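Mgp-operon protein 3 (Mycoplasma pneumoniae, PDB 6RJ1) probably serves as a membrane-bound adhesin (P40/P90) whose extracellular N-domain takes part in attachment to host cells, perhaps through sugars. Local coordinates at residues V190-G195 with S205-K210; W500-Q505 with L594-A599; L8-T13 with I943-T948; Y451-A456 with D471-L476; V809-F814 with V893-I898. All coordinates share one frame; numbering follows the deposited sequence.

In the fold
None of the five contacts touches another; all are packing within the fold, spread from the core to the edge of a chain that is probably built round a beta-propeller. Interaction 3 brings strands from near the two ends of the chain together, and every other contact lies within the long loop it closes. Its centre lies about 64 Å from that of interaction 1, on the opposite side of the chain's centre. Interaction 4 is the innermost, its centre about 9 Å from the chain's centre; interaction 3 approaches it to about 9 Å between nearest atoms. Interactions 1 and 2 share one side, about 8 Å apart at nearest atoms. Interaction 5 lies about 25 Å from interaction 2, centre to centre.

Interaction 1: V190-G195 with S205-K210; sequences VHFGSG and SQKGLK
His-191 and Phe-192, at the end of helix 187-192, meet Leu-209 and Lys-207 of the loop that follows helix 200-203. The contact with Leu-209 is a CH-pi contact on the His-191 ring. Leu-209 CD1 comes in obliquely, 4.2 Å from the ring centroid and 29° off the normal, off-centre and nearest to ND1. On the other side of the ring plane Val-190 CG1 sits over the centre; ND1 also has a weak hydrogen bond to Gln-187 O in the preceding turn. Beside this, Lys-207 CG lies aslant of the Phe-192 ring, 4.1 Å from CZ. The polar component is slight. A bend in the Lys-207 chain at chi2 (-85°) carries NZ to 3.7 Å from His-191 O, too far for a hydrogen bond, and NZ has at most a weak cation-pi attraction to the Phe-192 ring. An ammonium group beside the carbonyl end of a helix is probably favourable even so. This is peripheral packing at the edge of the molecule: the C-terminal end of helix 187-192, which Gly-193 breaks with positive phi straight after Phe-192, lies against the loop after helix 200-203.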
# COMPACT_ATOMS: atom_id res chain seq x y z
N VAL A 190 -32.25 3.66 0.38
CA VAL A 190 -31.92 2.37 0.99
C VAL A 190 -32.91 1.98 2.10
O VAL A 190 -33.42 0.86 2.11
CB VAL A 190 -30.44 2.32 1.46
CG1 VAL A 190 -30.16 1.12 2.37
CG2 VAL A 190 -29.48 2.32 0.28
N HIS A 191 -33.20 2.92 3.02
CA HIS A 191 -34.04 2.65 4.18
C HIS A 191 -35.51 2.94 4.01
O HIS A 191 -36.31 2.37 4.76
CB HIS A 191 -33.49 3.39 5.40
CG HIS A 191 -32.11 2.95 5.78
ND1 HIS A 191 -31.01 3.74 5.53
CD2 HIS A 191 -31.69 1.78 6.32
CE1 HIS A 191 -29.97 3.05 5.97
NE2 HIS A 191 -30.33 1.87 6.45
N PHE A 192 -35.88 3.81 3.07
CA PHE A 192 -37.29 4.17 2.87
C PHE A 192 -37.88 3.69 1.54
O PHE A 192 -39.10 3.67 1.40
CB PHE A 192 -37.49 5.68 3.05
CG PHE A 192 -37.19 6.14 4.46
CD1 PHE A 192 -38.15 6.06 5.46
CD2 PHE A 192 -35.93 6.64 4.79
CE1 PHE A 192 -37.87 6.46 6.77
CE2 PHE A 192 -35.65 7.05 6.10
CZ PHE A 192 -36.62 6.96 7.08
N GLY A 193 -37.03 3.30 0.60
CA GLY A 193 -37.45 2.84 -0.72
C GLY A 193 -37.84 3.97 -1.65
O GLY A 193 -38.30 5.02 -1.18
N SER A 194 -37.65 3.76 -2.97
CA SER A 194 -37.97 4.74 -4.02
C SER A 194 -39.39 5.26 -3.90
O SER A 194 -40.33 4.47 -3.81
CB SER A 194 -37.75 4.13 -5.41
OG SER A 194 -36.40 3.73 -5.61
N GLY A 195 -39.52 6.59 -3.81
CA GLY A 195 -40.79 7.29 -3.68
C GLY A 195 -41.21 7.66 -2.27
O GLY A 195 -42.04 8.55 -2.09
N SER A 205 -35.29 8.56 13.24
CA SER A 205 -35.15 8.24 14.66
C SER A 205 -35.37 6.74 14.94
O SER A 205 -34.55 6.13 15.65
CB SER A 205 -36.13 9.09 15.47
OG SER A 205 -35.90 8.97 16.86
N GLN A 206 -36.44 6.16 14.35
CA GLN A 206 -36.78 4.74 14.51
C GLN A 206 -36.10 3.82 13.47
O GLN A 206 -36.50 2.67 13.30
CB GLN A 206 -38.32 4.54 14.55
CG GLN A 206 -39.04 4.79 13.23
CD GLN A 206 -40.35 5.50 13.43
OE1 GLN A 206 -40.42 6.59 14.01
NE2 GLN A 206 -41.41 4.91 12.91
N LYS A 207 -35.05 4.31 12.82
CA LYS A 207 -34.27 3.56 11.83
C LYS A 207 -32.77 3.55 12.17
O LYS A 207 -31.97 3.01 11.41
CB LYS A 207 -34.51 4.10 10.40
CG LYS A 207 -35.95 4.00 9.90
CD LYS A 207 -36.28 2.66 9.28
CE LYS A 207 -37.70 2.60 8.78
NZ LYS A 207 -37.93 1.37 7.99
N GLY A 208 -32.43 4.11 13.34
CA GLY A 208 -31.05 4.18 13.82
C GLY A 208 -30.25 5.28 13.17
O GLY A 208 -29.02 5.19 13.07
N LEU A 209 -30.97 6.33 12.71
CA LEU A 209 -30.44 7.50 12.01
C LEU A 209 -30.93 8.80 12.65
O LEU A 209 -31.12 9.80 11.95
CB LEU A 209 -30.86 7.43 10.52
CG LEU A 209 -30.25 6.31 9.69
CD1 LEU A 209 -31.12 5.99 8.51
CD2 LEU A 209 -28.84 6.65 9.25
N LYS A 210 -31.14 8.80 13.99
CA LYS A 210 -31.58 9.98 14.76
C LYS A 210 -30.66 11.16 14.46
O LYS A 210 -29.44 11.02 14.48
CB LYS A 210 -31.58 9.68 16.27
CG LYS A 210 -32.36 10.68 17.10
CD LYS A 210 -32.39 10.31 18.58
CE LYS A 210 -31.50 11.18 19.41
NZ LYS A 210 -31.72 10.95 20.87

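Interaction 2: W500-Q505 with L594-A599; sequences WGTDKQ and LVENTA
Thr-502, Lys-504 and Gln-505 face Val-595 and Glu-596, and no direct hydrogen bond joins the two sides. Thr-502 lays its methyl CG2 against the Glu-596 carboxylate, 3.5 Å from OE1. The flat amide of Gln-505 crosses the Val-595 side chain obliquely, its CD 3.7 Å from Val-595 CB. Lys-504 contributes the base of its chain, CG packing 3.8 Å from Glu-596 O, while its ammonium stays clear of the carboxylate. One water ties the sides together: it accepts from Lys-504 N at 3.0 Å and donates to Glu-596 OE1 at 2.8 Å. The hydroxyl of the same Thr-502 positions the shell. With chi1 at 56°, its OG1 sits at the N-cap of helix 503-511, accepting from Gln-505 N at 3.2 Å and donating to Gln-505 OE1 at 2.8 Å. The second bond lies in the carbonyl plane, on a lone pair, and helps to set the turn of the amide that meets Val-595. Farther out, Arg-689 binds Asn-597 O, and Asn-597 OD1 accepts from Ala-599 N in an Asx turn just beyond helix 591-595. The centrepiece is a threonine N-cap, its helix start packed against the end of helix 591-595.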
# COMPACT_ATOMS: atom_id res chain seq x y z
N TRP A 500 -4.84 1.42 15.62
CA TRP A 500 -5.17 2.47 14.66
C TRP A 500 -5.04 3.87 15.28
O TRP A 500 -5.27 4.88 14.61
CB TRP A 500 -6.55 2.20 14.04
CG TRP A 500 -6.56 0.96 13.20
CD1 TRP A 500 -6.67 -0.34 13.64
CD2 TRP A 500 -6.36 0.88 11.79
NE1 TRP A 500 -6.55 -1.21 12.58
CE2 TRP A 500 -6.36 -0.49 11.43
CE3 TRP A 500 -6.21 1.85 10.78
CZ2 TRP A 500 -6.19 -0.91 10.11
CZ3 TRP A 500 -6.05 1.42 9.47
CH2 TRP A 500 -6.02 0.05 9.15
N GLY A 501 -4.63 3.91 16.55
CA GLY A 501 -4.44 5.13 17.32
C GLY A 501 -5.42 5.20 18.46
O GLY A 501 -5.02 5.41 19.61
N THR A 502 -6.71 5.06 18.14
CA THR A 502 -7.83 5.05 19.08
C THR A 502 -8.72 3.86 18.74
O THR A 502 -8.66 3.35 17.61
CB THR A 502 -8.63 6.38 19.03
OG1 THR A 502 -9.08 6.64 17.70
CG2 THR A 502 -7.85 7.57 19.56
N ASP A 503 -9.57 3.42 19.69
CA ASP A 503 -10.51 2.32 19.44
C ASP A 503 -11.55 2.74 18.40
O ASP A 503 -11.99 1.92 17.59
CB ASP A 503 -11.18 1.84 20.74
CG ASP A 503 -12.01 0.58 20.56
OD1 ASP A 503 -11.47 -0.43 20.03
OD2 ASP A 503 -13.21 0.60 20.96
N LYS A 504 -11.90 4.05 18.40
CA LYS A 504 -12.82 4.63 17.44
C LYS A 504 -12.24 4.54 16.03
O LYS A 504 -12.96 4.20 15.09
CB LYS A 504 -13.16 6.08 17.83
CG LYS A 504 -14.55 6.53 17.40
CD LYS A 504 -15.69 5.94 18.26
CE LYS A 504 -16.24 6.89 19.30
NZ LYS A 504 -15.33 7.04 20.45
N GLN A 505 -10.92 4.77 15.89
CA GLN A 505 -10.23 4.70 14.61
C GLN A 505 -10.23 3.29 14.01
O GLN A 505 -10.34 3.16 12.78
CB GLN A 505 -8.82 5.28 14.69
CG GLN A 505 -8.80 6.79 14.45
CD GLN A 505 -7.47 7.40 14.76
OE1 GLN A 505 -7.08 7.53 15.92
NE2 GLN A 505 -6.75 7.80 13.72
N LEU A 594 -10.89 15.26 16.78
CA LEU A 594 -11.13 15.16 15.34
C LEU A 594 -11.16 13.71 14.86
O LEU A 594 -12.06 13.35 14.11
CB LEU A 594 -10.08 15.94 14.54
CG LEU A 594 -10.17 17.47 14.55
CD1 LEU A 594 -8.91 18.08 13.99
CD2 LEU A 594 -11.36 17.97 13.77
N VAL A 595 -10.19 12.89 15.30
CA VAL A 595 -10.09 11.49 14.88
C VAL A 595 -11.16 10.62 15.56
O VAL A 595 -11.56 9.60 14.99
CB VAL A 595 -8.66 10.89 15.01
CG1 VAL A 595 -7.69 11.64 14.11
CG2 VAL A 595 -8.17 10.87 16.46
N GLU A 596 -11.64 11.03 16.75
CA GLU A 596 -12.69 10.29 17.45
C GLU A 596 -14.10 10.80 17.09
O GLU A 596 -15.07 10.26 17.61
CB GLU A 596 -12.45 10.28 18.98
CG GLU A 596 -11.23 9.48 19.41
CD GLU A 596 -11.02 9.32 20.90
OE1 GLU A 596 -10.75 8.17 21.34
OE2 GLU A 596 -11.11 10.33 21.64
N ASN A 597 -14.21 11.81 16.19
CA ASN A 597 -15.50 12.34 15.74
C ASN A 597 -16.34 11.24 15.10
O ASN A 597 -15.84 10.43 14.34
CB ASN A 597 -15.34 13.52 14.79
CG ASN A 597 -16.64 14.17 14.42
OD1 ASN A 597 -17.20 13.91 13.37
ND2 ASN A 597 -17.16 15.04 15.28
N THR A 598 -17.60 11.19 15.48
CA THR A 598 -18.57 10.15 15.13
C THR A 598 -19.05 10.20 13.64
O THR A 598 -19.57 9.19 13.17
CB THR A 598 -19.68 10.23 16.18
OG1 THR A 598 -19.45 9.19 17.12
CG2 THR A 598 -21.09 10.20 15.63
N ALA A 599 -18.85 11.32 12.91
CA ALA A 599 -19.30 11.44 11.52
C ALA A 599 -18.85 10.29 10.61
O ALA A 599 -17.66 10.14 10.34
CB ALA A 599 -18.91 12.78 10.93
O HOH W 1 -11.87 5.59 20.97

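Interaction 3: L8-T13 with I943-T948; sequences LQDHNT and ITKDQT
Asp-10 and Lys-945 reach each other through two torsions: the aspartate carboxyl group stands trans to its own main-chain nitrogen (chi1 -174°), and the lysine chain, otherwise stretched out, kinks at chi3 (-83°) to swing its ammonium across. The setting is a beta-hairpin facing the side of another antiparallel sheet. Strand 6-10 turns back into strand 13-17 through a type II' turn from Asp-10 to Thr-13, while strand 939-945 lies between strands 928-933 and 952-959. The two backbones stay well apart, with Leu-8 CA and Ile-943 CA 10.1 Å from each other, so side chains alone span the gap. Leu-8 and Asp-10, two residues apart on their strand, point to the same side, as do Ile-943 and Lys-945 on theirs. The inner pair is apolar and loose, Leu-8 CD1 lying 4.5 Å from Ile-943 CG1, and Leu-933 of strand 928-933 touches both residues. The outer pair is ionic, at the more exposed end of the interface where the turn begins. Asp-10 also closes the hairpin through its backbone: its N donates to Thr-13 O at 2.9 Å, and its O accepts from Thr-13 N at 3.0 Å. Within the turn, Asn-12 bonds to Leu-42 N and Tyr-40 O of strand 40-48, joining the hairpin to the large mixed sheet. Across these two segments the polar link is one long salt bridge, Asp-10 OD1 to Lys-945 NZ at 3.7 Å.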
# COMPACT_ATOMS: atom_id res chain seq x y z
N LEU A 8 27.02 -4.03 -4.81
CA LEU A 8 26.11 -3.43 -5.79
C LEU A 8 25.38 -4.50 -6.59
O LEU A 8 25.99 -5.49 -6.98
CB LEU A 8 26.81 -2.43 -6.74
CG LEU A 8 27.29 -1.06 -6.19
CD1 LEU A 8 27.88 -0.22 -7.29
CD2 LEU A 8 26.16 -0.26 -5.55
N GLN A 9 24.07 -4.31 -6.80
CA GLN A 9 23.25 -5.25 -7.55
C GLN A 9 23.22 -4.93 -9.04
O GLN A 9 23.23 -3.77 -9.43
CB GLN A 9 21.82 -5.26 -7.01
CG GLN A 9 20.98 -6.46 -7.45
CD GLN A 9 19.53 -6.33 -7.07
OE1 GLN A 9 19.18 -5.75 -6.04
NE2 GLN A 9 18.65 -6.88 -7.90
N ASP A 10 23.20 -5.99 -9.86
CA ASP A 10 23.00 -6.01 -11.31
C ASP A 10 22.20 -7.29 -11.57
O ASP A 10 22.77 -8.38 -11.68
CB ASP A 10 24.31 -5.95 -12.10
CG ASP A 10 24.11 -5.83 -13.61
OD1 ASP A 10 23.00 -5.42 -14.04
OD2 ASP A 10 25.07 -6.13 -14.37
N HIS A 11 20.86 -7.12 -11.62
CA HIS A 11 19.83 -8.15 -11.77
C HIS A 11 19.94 -9.25 -10.68
O HIS A 11 19.36 -9.06 -9.61
CB HIS A 11 19.75 -8.74 -13.20
CG HIS A 11 18.67 -9.77 -13.34
ND1 HIS A 11 18.95 -11.04 -13.82
CD2 HIS A 11 17.37 -9.72 -12.98
CE1 HIS A 11 17.80 -11.71 -13.75
NE2 HIS A 11 16.82 -10.95 -13.26
N ASN A 12 20.67 -10.36 -10.95
CA ASN A 12 20.82 -11.47 -9.98
C ASN A 12 22.21 -11.55 -9.37
O ASN A 12 22.47 -12.43 -8.54
CB ASN A 12 20.41 -12.81 -10.60
CG ASN A 12 18.93 -13.00 -10.85
OD1 ASN A 12 18.06 -12.29 -10.33
ND2 ASN A 12 18.62 -13.98 -11.66
N THR A 13 23.09 -10.62 -9.75
CA THR A 13 24.47 -10.57 -9.30
C THR A 13 24.70 -9.43 -8.31
O THR A 13 24.30 -8.30 -8.57
CB THR A 13 25.43 -10.55 -10.50
OG1 THR A 13 25.15 -11.68 -11.32
CG2 THR A 13 26.90 -10.58 -10.09
N ILE A 943 28.81 5.32 -10.45
CA ILE A 943 29.13 4.37 -11.52
C ILE A 943 28.01 4.37 -12.56
O ILE A 943 26.83 4.27 -12.23
CB ILE A 943 29.48 2.93 -11.03
CG1 ILE A 943 30.12 2.87 -9.60
CG2 ILE A 943 30.33 2.20 -12.06
CD1 ILE A 943 31.42 3.64 -9.27
N THR A 944 28.41 4.44 -13.84
CA THR A 944 27.52 4.57 -14.98
C THR A 944 27.90 3.63 -16.15
O THR A 944 29.07 3.33 -16.35
CB THR A 944 27.47 6.07 -15.34
OG1 THR A 944 26.29 6.65 -14.77
CG2 THR A 944 27.57 6.37 -16.83
N LYS A 945 26.88 3.21 -16.90
CA LYS A 945 26.95 2.38 -18.10
C LYS A 945 26.36 3.15 -19.28
O LYS A 945 25.48 4.00 -19.11
CB LYS A 945 26.12 1.09 -17.91
CG LYS A 945 26.71 0.08 -16.93
CD LYS A 945 25.77 -1.11 -16.70
CE LYS A 945 24.69 -0.87 -15.67
NZ LYS A 945 23.93 -2.11 -15.37
N ASP A 946 26.82 2.81 -20.49
CA ASP A 946 26.39 3.37 -21.78
C ASP A 946 26.75 2.30 -22.82
O ASP A 946 25.94 1.94 -23.68
CB ASP A 946 27.15 4.69 -22.05
CG ASP A 946 26.88 5.36 -23.38
OD1 ASP A 946 27.53 4.98 -24.38
OD2 ASP A 946 26.03 6.29 -23.42
N GLN A 947 27.98 1.78 -22.68
CA GLN A 947 28.70 0.75 -23.43
C GLN A 947 30.08 0.60 -22.72
O GLN A 947 30.88 -0.26 -23.09
CB GLN A 947 28.80 1.12 -24.95
CG GLN A 947 30.20 1.37 -25.54
CD GLN A 947 30.72 2.77 -25.33
OE1 GLN A 947 30.68 3.34 -24.23
NE2 GLN A 947 31.26 3.35 -26.39
N THR A 948 30.31 1.46 -21.69
CA THR A 948 31.53 1.55 -20.87
C THR A 948 31.85 0.24 -20.15
O THR A 948 31.12 -0.19 -19.24
CB THR A 948 31.50 2.76 -19.91
OG1 THR A 948 30.23 3.42 -19.97
CG2 THR A 948 32.62 3.74 -20.18

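Interaction 4: Y451-A456 with D471-L476; sequences YHTSTA and DRVPSL
Thr-453 and Val-473 make the main contact, and a flat group nearby, the ring of Tyr-451, is turned to another side of the same helix. One face of that ring takes Thr-455 CG2, 4.1 Å above the plane and displaced toward the rim; Phe-84 meets the ring in a T-shaped, edge-to-face pairing. Across the contact itself the side chains are branched rather than flat. Thr-453 and Val-473 cross at about a right angle, with Thr-453 OG1 3.7 Å from Val-473 CG1 and the two CG2 methyls 4.1 Å apart. With chi1 at 55°, the Thr-453 hydroxyl is turned back along the helix, where it bonds to Gln-449 O, while both OG1 and CG2 touch the valine. The same OG1 accepts from a water at 2.7 Å, and this water also donates to Pro-474 O at 2.9 Å, bridging helix and loop where no direct hydrogen bond does. One residue on, Ser-454 CB lies 4.4 Å from Ser-475 CB. The Ser-454 hydroxyl donates to Tyr-451 O at 2.7 Å and also has a weak hydrogen bond with Trp-477 NE1 of strand 477-482. All four touching residues are buried. Helix 446-454 thus lies against the loop between strands 464-468 and 477-482; Ser-475 pairs by backbone with Tyr-538 of strand 538-546, and Ala-456 with Met-468 of strand 464-468.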
# COMPACT_ATOMS: atom_id res chain seq x y z
N TYR A 451 0.42 -13.88 -4.62
CA TYR A 451 1.57 -14.58 -4.07
C TYR A 451 2.89 -13.98 -4.57
O TYR A 451 3.75 -13.64 -3.76
CB TYR A 451 1.52 -16.11 -4.30
CG TYR A 451 2.76 -16.81 -3.76
CD1 TYR A 451 2.89 -17.09 -2.40
CD2 TYR A 451 3.84 -17.10 -4.59
CE1 TYR A 451 4.04 -17.67 -1.89
CE2 TYR A 451 5.01 -17.67 -4.09
CZ TYR A 451 5.10 -17.96 -2.74
OH TYR A 451 6.24 -18.53 -2.26
N HIS A 452 3.03 -13.84 -5.91
CA HIS A 452 4.21 -13.29 -6.57
C HIS A 452 4.55 -11.87 -6.10
O HIS A 452 5.71 -11.59 -5.84
CB HIS A 452 4.06 -13.34 -8.09
CG HIS A 452 5.33 -13.10 -8.83
ND1 HIS A 452 5.62 -11.87 -9.38
CD2 HIS A 452 6.35 -13.95 -9.10
CE1 HIS A 452 6.80 -12.00 -9.96
NE2 HIS A 452 7.28 -13.24 -9.82
N THR A 453 3.54 -10.99 -5.96
CA THR A 453 3.75 -9.62 -5.47
C THR A 453 4.02 -9.57 -3.95
O THR A 453 4.72 -8.67 -3.51
CB THR A 453 2.62 -8.67 -5.90
OG1 THR A 453 1.35 -9.18 -5.48
CG2 THR A 453 2.60 -8.39 -7.40
N SER A 454 3.47 -10.51 -3.15
CA SER A 454 3.66 -10.53 -1.69
C SER A 454 5.11 -10.86 -1.24
O SER A 454 5.48 -10.55 -0.11
CB SER A 454 2.67 -11.46 -1.01
OG SER A 454 2.88 -12.82 -1.35
N THR A 455 5.90 -11.48 -2.13
CA THR A 455 7.28 -11.85 -1.83
C THR A 455 8.17 -10.77 -2.46
O THR A 455 8.87 -11.03 -3.45
CB THR A 455 7.56 -13.29 -2.30
OG1 THR A 455 7.45 -13.37 -3.72
CG2 THR A 455 6.62 -14.30 -1.66
N ALA A 456 8.11 -9.55 -1.88
CA ALA A 456 8.79 -8.37 -2.41
C ALA A 456 9.89 -7.75 -1.53
O ALA A 456 10.91 -7.30 -2.08
CB ALA A 456 7.75 -7.31 -2.76
N ASP A 471 4.77 -2.07 -2.66
CA ASP A 471 4.09 -0.80 -2.45
C ASP A 471 3.12 -0.45 -3.58
O ASP A 471 2.38 0.53 -3.46
CB ASP A 471 5.09 0.37 -2.24
CG ASP A 471 6.35 0.38 -3.11
OD1 ASP A 471 6.23 0.16 -4.34
OD2 ASP A 471 7.45 0.63 -2.56
N ARG A 472 3.09 -1.25 -4.66
CA ARG A 472 2.24 -0.92 -5.78
C ARG A 472 1.05 -1.86 -5.96
O ARG A 472 0.12 -1.48 -6.67
CB ARG A 472 3.04 -0.76 -7.07
CG ARG A 472 2.70 0.55 -7.76
CD ARG A 472 3.92 1.37 -8.07
NE ARG A 472 4.42 1.10 -9.41
CZ ARG A 472 5.52 0.40 -9.67
NH1 ARG A 472 5.91 0.21 -10.92
NH2 ARG A 472 6.25 -0.09 -8.67
N VAL A 473 1.06 -3.05 -5.33
CA VAL A 473 -0.06 -4.02 -5.37
C VAL A 473 -0.41 -4.38 -3.92
O VAL A 473 0.52 -4.64 -3.14
CB VAL A 473 0.26 -5.27 -6.24
CG1 VAL A 473 -0.85 -6.31 -6.17
CG2 VAL A 473 0.54 -4.90 -7.68
N PRO A 474 -1.71 -4.41 -3.51
CA PRO A 474 -2.04 -4.78 -2.12
C PRO A 474 -1.68 -6.23 -1.81
O PRO A 474 -1.75 -7.10 -2.68
CB PRO A 474 -3.55 -4.53 -2.04
CG PRO A 474 -4.04 -4.66 -3.43
CD PRO A 474 -2.94 -4.11 -4.29
N SER A 475 -1.24 -6.47 -0.57
CA SER A 475 -0.84 -7.79 -0.09
C SER A 475 -1.71 -8.19 1.09
O SER A 475 -1.95 -7.39 1.99
CB SER A 475 0.65 -7.82 0.26
OG SER A 475 0.98 -6.92 1.29
N LEU A 476 -2.21 -9.44 1.07
CA LEU A 476 -3.11 -9.99 2.06
C LEU A 476 -2.41 -10.77 3.17
O LEU A 476 -3.05 -11.15 4.17
CB LEU A 476 -4.17 -10.86 1.36
CG LEU A 476 -5.43 -10.14 0.83
CD1 LEU A 476 -5.13 -9.21 -0.35
CD2 LEU A 476 -6.46 -11.14 0.39
O HOH W 2 0.46 -8.97 -2.93

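Interaction 5: V809-F814 with V893-I898; sequences VVRLNF and VSRTGI
Val-893 opens the contact, its CG1 3.8 Å from Val-809 CG2; the two run antiparallel past one another, with Ala-917 also packing on Val-809 and Ala-915 on Val-893. Two residues on, Arg-895 crosses Arg-811 at about a right angle. Its CG lies over one face of the Arg-811 guanidinium, 3.4 Å above the plane and toward the rim, and the two guanidinium planes stand 89° apart. Arg-811 reaches this spot with CG trans to the main-chain nitrogen (chi1 -171°) and the chain extended beyond it. Arg-895 NE and Arg-811 NH2 are 3.3 Å apart, both donors, so no bond forms; nearby acceptors presumably offset the like charges. Arg-811 NH2 has a salt bridge to Glu-899 and NH1 a hydrogen bond to Ala-914 O, while Arg-895 NH1 bonds to Tyr-856 OH and its NE has a long, weak ion pair to Asp-787. The two strands belong to separate antiparallel sheets packed through side chains, their axes 9.5 Å and 56° apart, consistent with neighbouring blades of a beta-propeller. Thr-896 O follows, near the plane of the Arg-811 guanidinium, at the edge, 3.6 Å from NH1 and not hydrogen-bonded. Its side chain packs on Ala-914.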
# COMPACT_ATOMS: atom_id res chain seq x y z
N VAL A 809 8.00 14.12 2.35
CA VAL A 809 8.66 13.12 3.17
C VAL A 809 7.94 12.95 4.51
O VAL A 809 7.51 13.94 5.12
CB VAL A 809 10.19 13.41 3.33
CG1 VAL A 809 10.45 14.73 4.07
CG2 VAL A 809 10.93 12.25 4.00
N VAL A 810 7.80 11.70 4.96
CA VAL A 810 7.18 11.40 6.25
C VAL A 810 8.22 10.77 7.17
O VAL A 810 8.94 9.84 6.79
CB VAL A 810 5.82 10.64 6.20
CG1 VAL A 810 5.57 9.99 4.86
CG2 VAL A 810 5.66 9.64 7.35
N ARG A 811 8.33 11.34 8.37
CA ARG A 811 9.23 10.89 9.42
C ARG A 811 8.43 10.25 10.53
O ARG A 811 7.41 10.80 10.98
CB ARG A 811 10.07 12.07 9.96
CG ARG A 811 11.17 11.61 10.89
CD ARG A 811 11.96 12.77 11.44
NE ARG A 811 12.77 12.35 12.58
CZ ARG A 811 13.55 13.17 13.27
NH1 ARG A 811 13.63 14.45 12.96
NH2 ARG A 811 14.26 12.70 14.28
N LEU A 812 8.90 9.09 11.00
CA LEU A 812 8.29 8.33 12.08
C LEU A 812 9.22 8.31 13.27
O LEU A 812 10.35 7.85 13.16
CB LEU A 812 7.89 6.93 11.60
CG LEU A 812 7.06 6.88 10.31
CD1 LEU A 812 6.94 5.47 9.79
CD2 LEU A 812 5.70 7.55 10.48
N ASN A 813 8.77 8.88 14.39
CA ASN A 813 9.56 9.03 15.62
C ASN A 813 9.19 8.03 16.70
O ASN A 813 8.01 7.72 16.89
CB ASN A 813 9.47 10.47 16.13
CG ASN A 813 9.71 11.48 15.05
OD1 ASN A 813 10.83 11.64 14.54
ND2 ASN A 813 8.66 12.18 14.65
N PHE A 814 10.22 7.53 17.40
CA PHE A 814 10.08 6.51 18.44
C PHE A 814 10.80 6.91 19.73
O PHE A 814 11.75 7.69 19.70
CB PHE A 814 10.61 5.15 17.94
CG PHE A 814 10.07 4.70 16.60
CD1 PHE A 814 8.85 4.04 16.51
CD2 PHE A 814 10.77 4.95 15.43
CE1 PHE A 814 8.35 3.64 15.28
CE2 PHE A 814 10.26 4.55 14.20
CZ PHE A 814 9.05 3.90 14.13
N VAL A 893 17.61 12.98 2.59
CA VAL A 893 16.67 13.26 3.66
C VAL A 893 17.45 13.56 4.95
O VAL A 893 18.30 12.78 5.36
CB VAL A 893 15.56 12.19 3.82
CG1 VAL A 893 14.64 12.53 4.98
CG2 VAL A 893 14.74 12.06 2.53
N SER A 894 17.18 14.72 5.56
CA SER A 894 17.86 15.16 6.78
C SER A 894 16.85 15.44 7.89
O SER A 894 15.70 15.75 7.61
CB SER A 894 18.68 16.42 6.50
OG SER A 894 17.94 17.40 5.78
N ARG A 895 17.29 15.34 9.15
CA ARG A 895 16.45 15.62 10.31
C ARG A 895 16.32 17.12 10.53
O ARG A 895 17.27 17.87 10.29
CB ARG A 895 17.07 14.99 11.57
CG ARG A 895 16.88 13.50 11.70
CD ARG A 895 17.53 13.01 12.98
NE ARG A 895 17.21 11.61 13.26
CZ ARG A 895 17.87 10.56 12.76
NH1 ARG A 895 18.88 10.75 11.93
NH2 ARG A 895 17.51 9.33 13.08
N THR A 896 15.14 17.57 10.99
CA THR A 896 14.84 18.97 11.32
C THR A 896 14.04 19.03 12.62
O THR A 896 13.32 18.08 12.95
CB THR A 896 14.09 19.71 10.18
OG1 THR A 896 12.86 19.06 9.89
CG2 THR A 896 14.92 19.88 8.91
N GLY A 897 14.16 20.14 13.35
CA GLY A 897 13.45 20.38 14.60
C GLY A 897 14.15 19.90 15.85
O GLY A 897 15.23 19.29 15.77
N ILE A 898 13.54 20.18 17.02
CA ILE A 898 14.03 19.79 18.35
C ILE A 898 13.90 18.27 18.48
O ILE A 898 12.88 17.69 18.08
CB ILE A 898 13.27 20.54 19.49
CG1 ILE A 898 13.04 22.07 19.18
CG2 ILE A 898 13.94 20.34 20.87
CD1 ILE A 898 14.29 22.99 18.91